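Local coordinates for protein SAM-dependent O-methyltransferase (Leptospira interrogans, PDB 2HNK) that probably transfers a methyl group from S-adenosylmethionine to an oxygen of its substrate, and binds the by-product S-adenosylhomocysteine in a modified Rossmann fold, at residues K103-N108 against N112-K117; K132-W137 against F141-S146. All coordinates share one frame; numbering follows the deposited sequence.

Contact 1: K103-N108 against N112-K117; sequences KYWKEN and NKIFLK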
# COMPACT_ATOMS: atom_id res chain seq x y z
N LYS C 103 13.12 -16.67 -18.63
CA LYS C 103 14.49 -16.92 -18.21
C LYS C 103 14.63 -16.70 -16.69
O LYS C 103 15.20 -17.53 -15.99
CB LYS C 103 15.45 -16.02 -18.98
CG LYS C 103 16.90 -16.12 -18.54
CD LYS C 103 17.70 -14.99 -19.10
CE LYS C 103 19.09 -14.98 -18.52
NZ LYS C 103 19.96 -13.99 -19.21
N TYR C 104 14.07 -15.60 -16.20
CA TYR C 104 14.19 -15.26 -14.77
C TYR C 104 13.19 -16.00 -13.88
O TYR C 104 13.52 -16.33 -12.75
CB TYR C 104 14.18 -13.75 -14.56
CG TYR C 104 15.47 -13.16 -15.04
CD1 TYR C 104 15.61 -12.71 -16.36
CD2 TYR C 104 16.59 -13.10 -14.19
CE1 TYR C 104 16.82 -12.19 -16.82
CE2 TYR C 104 17.81 -12.59 -14.64
CZ TYR C 104 17.91 -12.14 -15.96
OH TYR C 104 19.11 -11.62 -16.40
N TRP C 105 11.99 -16.26 -14.40
CA TRP C 105 11.06 -17.15 -13.70
C TRP C 105 11.72 -18.51 -13.41
O TRP C 105 11.62 -19.03 -12.29
CB TRP C 105 9.79 -17.38 -14.53
CG TRP C 105 9.00 -16.14 -14.89
CD1 TRP C 105 9.03 -14.93 -14.25
CD2 TRP C 105 8.03 -16.03 -15.94
NE1 TRP C 105 8.15 -14.06 -14.85
CE2 TRP C 105 7.52 -14.71 -15.89
CE3 TRP C 105 7.55 -16.90 -16.92
CZ2 TRP C 105 6.56 -14.24 -16.79
CZ3 TRP C 105 6.59 -16.44 -17.82
CH2 TRP C 105 6.10 -15.12 -17.74
N LYS C 106 12.40 -19.06 -14.43
CA LYS C 106 13.09 -20.34 -14.30
C LYS C 106 14.26 -20.26 -13.33
O LYS C 106 14.42 -21.15 -12.49
CB LYS C 106 13.56 -20.85 -15.66
CG LYS C 106 13.97 -22.33 -15.67
CD LYS C 106 14.34 -22.81 -17.08
CE LYS C 106 13.13 -22.91 -18.03
NZ LYS C 106 12.16 -23.97 -17.63
N GLU C 107 15.06 -19.20 -13.44
CA GLU C 107 16.16 -18.94 -12.50
C GLU C 107 15.70 -18.95 -11.05
O GLU C 107 16.43 -19.36 -10.16
CB GLU C 107 16.83 -17.60 -12.80
CG GLU C 107 17.91 -17.65 -13.88
CD GLU C 107 18.80 -16.40 -13.90
OE1 GLU C 107 18.88 -15.69 -12.87
OE2 GLU C 107 19.44 -16.13 -14.95
N ASN C 108 14.48 -18.49 -10.82
CA ASN C 108 13.95 -18.34 -9.48
C ASN C 108 12.99 -19.46 -9.09
O ASN C 108 12.40 -19.42 -8.01
CB ASN C 108 13.32 -16.96 -9.32
CG ASN C 108 14.35 -15.85 -9.35
OD1 ASN C 108 15.02 -15.58 -8.35
ND2 ASN C 108 14.50 -15.20 -10.49
N ASN C 112 6.03 -22.74 -12.05
CA ASN C 112 4.84 -23.48 -11.65
C ASN C 112 3.68 -22.55 -11.27
O ASN C 112 2.51 -22.86 -11.53
CB ASN C 112 5.17 -24.48 -10.53
CG ASN C 112 5.42 -23.81 -9.18
OD1 ASN C 112 4.57 -23.87 -8.29
ND2 ASN C 112 6.59 -23.19 -9.01
N LYS C 113 4.02 -21.39 -10.72
CA LYS C 113 3.04 -20.39 -10.27
C LYS C 113 2.56 -19.47 -11.38
O LYS C 113 1.61 -18.72 -11.19
CB LYS C 113 3.65 -19.54 -9.15
CG LYS C 113 3.70 -20.22 -7.79
CD LYS C 113 4.69 -19.52 -6.86
CE LYS C 113 4.11 -19.33 -5.48
NZ LYS C 113 5.08 -18.68 -4.56
N ILE C 114 3.22 -19.51 -12.54
CA ILE C 114 3.04 -18.49 -13.57
C ILE C 114 2.41 -19.03 -14.86
O ILE C 114 2.83 -20.08 -15.36
CB ILE C 114 4.38 -17.79 -13.91
CG1 ILE C 114 5.00 -17.19 -12.65
CG2 ILE C 114 4.19 -16.71 -14.97
CD1 ILE C 114 6.42 -16.73 -12.82
N PHE C 115 1.43 -18.28 -15.37
CA PHE C 115 0.70 -18.59 -16.60
C PHE C 115 0.91 -17.46 -17.61
O PHE C 115 0.82 -16.28 -17.26
CB PHE C 115 -0.80 -18.71 -16.31
CG PHE C 115 -1.15 -19.84 -15.38
CD1 PHE C 115 -0.77 -19.82 -14.03
CD2 PHE C 115 -1.90 -20.92 -15.84
CE1 PHE C 115 -1.10 -20.86 -13.18
CE2 PHE C 115 -2.25 -21.97 -14.98
CZ PHE C 115 -1.85 -21.94 -13.65
N LEU C 116 1.18 -17.81 -18.85
CA LEU C 116 1.43 -16.79 -19.87
C LEU C 116 0.47 -16.92 -21.04
O LEU C 116 0.22 -18.02 -21.54
CB LEU C 116 2.89 -16.87 -20.35
CG LEU C 116 3.40 -15.88 -21.41
CD1 LEU C 116 3.42 -14.46 -20.91
CD2 LEU C 116 4.78 -16.30 -21.86
N LYS C 117 -0.10 -15.79 -21.44
CA LYS C 117 -0.88 -15.70 -22.65
C LYS C 117 -0.39 -14.53 -23.49
O LYS C 117 -0.61 -13.36 -23.15
CB LYS C 117 -2.37 -15.56 -22.35
CG LYS C 117 -3.28 -15.71 -23.58
CD LYS C 117 -2.99 -17.01 -24.35
CE LYS C 117 -3.83 -17.11 -25.62
NZ LYS C 117 -3.43 -16.09 -26.62
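W105 near the end of helix 95-107 presents one face of its indole to I114 and an edge to L116, both on strand 114-118. The contact closes a beta-alpha-beta unit of the Rossmann-like methyltransferase fold: strand 87-92 leads into the helix, and the chain then turns back into strand 114-118, parallel to the first. Before the strand starts, K113 sends its NZ to the main-chain oxygens A79 O and L82 O, tying the turn to the end of helix 73-81. I114 comes next and carries most of the contact. Its CG1 is anti to the carbonyl carbon (chi1 -56°) and the chain runs on extended, which spreads CD1 and CG2 over the two rings of the indole. I114 CD1 makes a CH-pi contact, 3.4 Å from the centroid of the W105 five-membered ring and only 13° off its normal. I114 CG2 sits over the six-membered ring, 3.7 Å from W105 CZ3. The rotation of the indole is also fixed by a hydrogen bond from W105 NE1 to S75 OG. F115 points away from the helix, while its backbone pairs with I88 and C90 of strand 87-92. L116 turns back toward the helix: L116 CD1 lies near the indole plane, 4.2 Å from W105 CH2. The L116 side chain lies about 5 Å from that of D92, which binds S-adenosylhomocysteine, and about 9 Å from the bound ligand, so the contact is near the pocket without lining it. On the helix side, N108 folds back on the last turn. N108 ND2, which also bonds to S26 OG, donates to Y104 O at 2.7 Å; it and N108 N reach this oxygen from opposite faces of the carbonyl plane.

Contact 2: K132-W137 against F141-S146; sequences KSAPSW and FAFGPS
The F143 ring lies against the backbone of K132-A134; both belong to the long loop that joins helix 121-130 to strand 148-153 at the surface of the Rossmann-like domain. Most of the contact is aromatic ring against main chain. S133 C sits 3.9 Å above the F143 ring plane, over its centre, and A134 N covers the same face closer to the rim. CG of F143 lies between its backbone N and carbonyl carbon (chi1 68°), a crowded position that stands the ring up against the other limb of the loop. The one apolar side-chain contact is made by A134, whose CB touches F143 CD2 at 3.6 Å. At CE1, across the ring from CD2, the packing is tight against a polar atom: K132 O approaches obliquely, to 3.0 Å from F143 CE1. No hydrogen bond joins the two limbs. Polar ties hold the loop to its surroundings instead: F141 O accepts from R63 NE and the G144 backbone pairs with that of L128 on helix 121-130, while G144 O is hydrogen-bonded to S147 OG within the loop itself. Within the first limb, P135 packs on W137, which also rests on T124, V127 and L128 of the same helix; P135 CG stands 3.6 Å above the W137 indole plane, offset toward the rim.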
# COMPACT_ATOMS: atom_id res chain seq x y z
N LYS C 132 -16.68 -20.43 -20.54
CA LYS C 132 -17.57 -21.26 -19.72
C LYS C 132 -16.78 -22.36 -19.01
O LYS C 132 -17.14 -22.80 -17.92
CB LYS C 132 -18.68 -21.88 -20.57
CG LYS C 132 -19.58 -20.87 -21.28
CD LYS C 132 -20.16 -19.86 -20.30
CE LYS C 132 -20.70 -18.66 -21.05
NZ LYS C 132 -21.07 -17.55 -20.13
N SER C 133 -15.73 -22.82 -19.68
CA SER C 133 -14.72 -23.68 -19.10
C SER C 133 -13.38 -23.01 -19.36
O SER C 133 -13.29 -22.08 -20.17
CB SER C 133 -14.75 -25.07 -19.72
OG SER C 133 -14.61 -24.99 -21.13
N ALA C 134 -12.33 -23.47 -18.69
CA ALA C 134 -11.04 -22.79 -18.75
C ALA C 134 -10.28 -23.10 -20.03
O ALA C 134 -10.14 -24.28 -20.41
CB ALA C 134 -10.20 -23.14 -17.52
N PRO C 135 -9.79 -22.05 -20.71
CA PRO C 135 -8.86 -22.28 -21.82
C PRO C 135 -7.60 -22.95 -21.29
O PRO C 135 -7.30 -22.84 -20.10
CB PRO C 135 -8.56 -20.87 -22.34
CG PRO C 135 -8.94 -19.94 -21.22
CD PRO C 135 -10.04 -20.62 -20.48
N SER C 136 -6.88 -23.65 -22.17
CA SER C 136 -5.73 -24.46 -21.77
C SER C 136 -4.71 -23.63 -20.99
O SER C 136 -4.10 -24.13 -20.03
CB SER C 136 -5.06 -25.05 -23.00
OG SER C 136 -4.62 -24.01 -23.86
N TRP C 137 -4.56 -22.37 -21.40
CA TRP C 137 -3.61 -21.45 -20.79
C TRP C 137 -4.07 -20.88 -19.44
O TRP C 137 -3.27 -20.31 -18.71
CB TRP C 137 -3.20 -20.34 -21.77
CG TRP C 137 -4.34 -19.71 -22.49
CD1 TRP C 137 -4.83 -20.07 -23.71
CD2 TRP C 137 -5.14 -18.60 -22.04
NE1 TRP C 137 -5.88 -19.25 -24.06
CE2 TRP C 137 -6.09 -18.34 -23.05
CE3 TRP C 137 -5.13 -17.80 -20.88
CZ2 TRP C 137 -7.04 -17.31 -22.94
CZ3 TRP C 137 -6.08 -16.77 -20.77
CH2 TRP C 137 -7.02 -16.54 -21.80
N PHE C 141 -6.08 -22.11 -13.18
CA PHE C 141 -5.87 -20.74 -12.72
C PHE C 141 -7.23 -20.16 -12.33
O PHE C 141 -7.62 -20.26 -11.16
CB PHE C 141 -5.17 -19.90 -13.80
CG PHE C 141 -5.05 -18.43 -13.47
CD1 PHE C 141 -4.16 -17.98 -12.50
CD2 PHE C 141 -5.82 -17.49 -14.15
CE1 PHE C 141 -4.05 -16.61 -12.20
CE2 PHE C 141 -5.73 -16.14 -13.86
CZ PHE C 141 -4.84 -15.70 -12.88
N ALA C 142 -7.95 -19.60 -13.30
CA ALA C 142 -9.27 -19.00 -13.07
C ALA C 142 -9.91 -18.60 -14.39
O ALA C 142 -9.23 -18.52 -15.41
CB ALA C 142 -9.16 -17.79 -12.14
N PHE C 143 -11.23 -18.38 -14.37
CA PHE C 143 -11.95 -17.86 -15.53
C PHE C 143 -13.32 -17.31 -15.14
O PHE C 143 -13.79 -17.55 -14.03
CB PHE C 143 -12.08 -18.91 -16.64
CG PHE C 143 -12.98 -20.06 -16.30
CD1 PHE C 143 -14.32 -20.06 -16.69
CD2 PHE C 143 -12.48 -21.15 -15.59
CE1 PHE C 143 -15.15 -21.13 -16.36
CE2 PHE C 143 -13.30 -22.23 -15.26
CZ PHE C 143 -14.65 -22.22 -15.66
N GLY C 144 -13.93 -16.57 -16.05
CA GLY C 144 -15.26 -16.00 -15.81
C GLY C 144 -15.20 -14.74 -14.97
O GLY C 144 -14.16 -14.42 -14.40
N PRO C 145 -16.32 -14.01 -14.89
CA PRO C 145 -16.36 -12.81 -14.05
C PRO C 145 -16.18 -13.14 -12.58
O PRO C 145 -16.33 -14.29 -12.19
CB PRO C 145 -17.76 -12.23 -14.31
CG PRO C 145 -18.56 -13.33 -14.92
CD PRO C 145 -17.60 -14.27 -15.58
N SER C 146 -15.83 -12.12 -11.79
CA SER C 146 -15.59 -12.24 -10.34
C SER C 146 -14.67 -13.39 -9.96
O SER C 146 -14.95 -14.12 -9.01
CB SER C 146 -16.91 -12.34 -9.58
OG SER C 146 -17.53 -11.07 -9.52

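Contact 1 is buried, and contact 2 lies at the surface, their centres about 19 Å apart. Both rest on an aromatic ring face and neither has a hydrogen bond between its segments, but contact 1 sets aliphatic branches on an indole between helix and strand, whereas contact 2 lays peptide backbone over a phenyl ring within one loop. They do not hold the same elements, yet they touch: the side of strand 114-118 turned from its helix receives the loop. F115 meets F141 with ring planes at about 45°, F115 CD2 reaches W137 O at 3.2 Å, and K117 forms a cation-pi pair with W137.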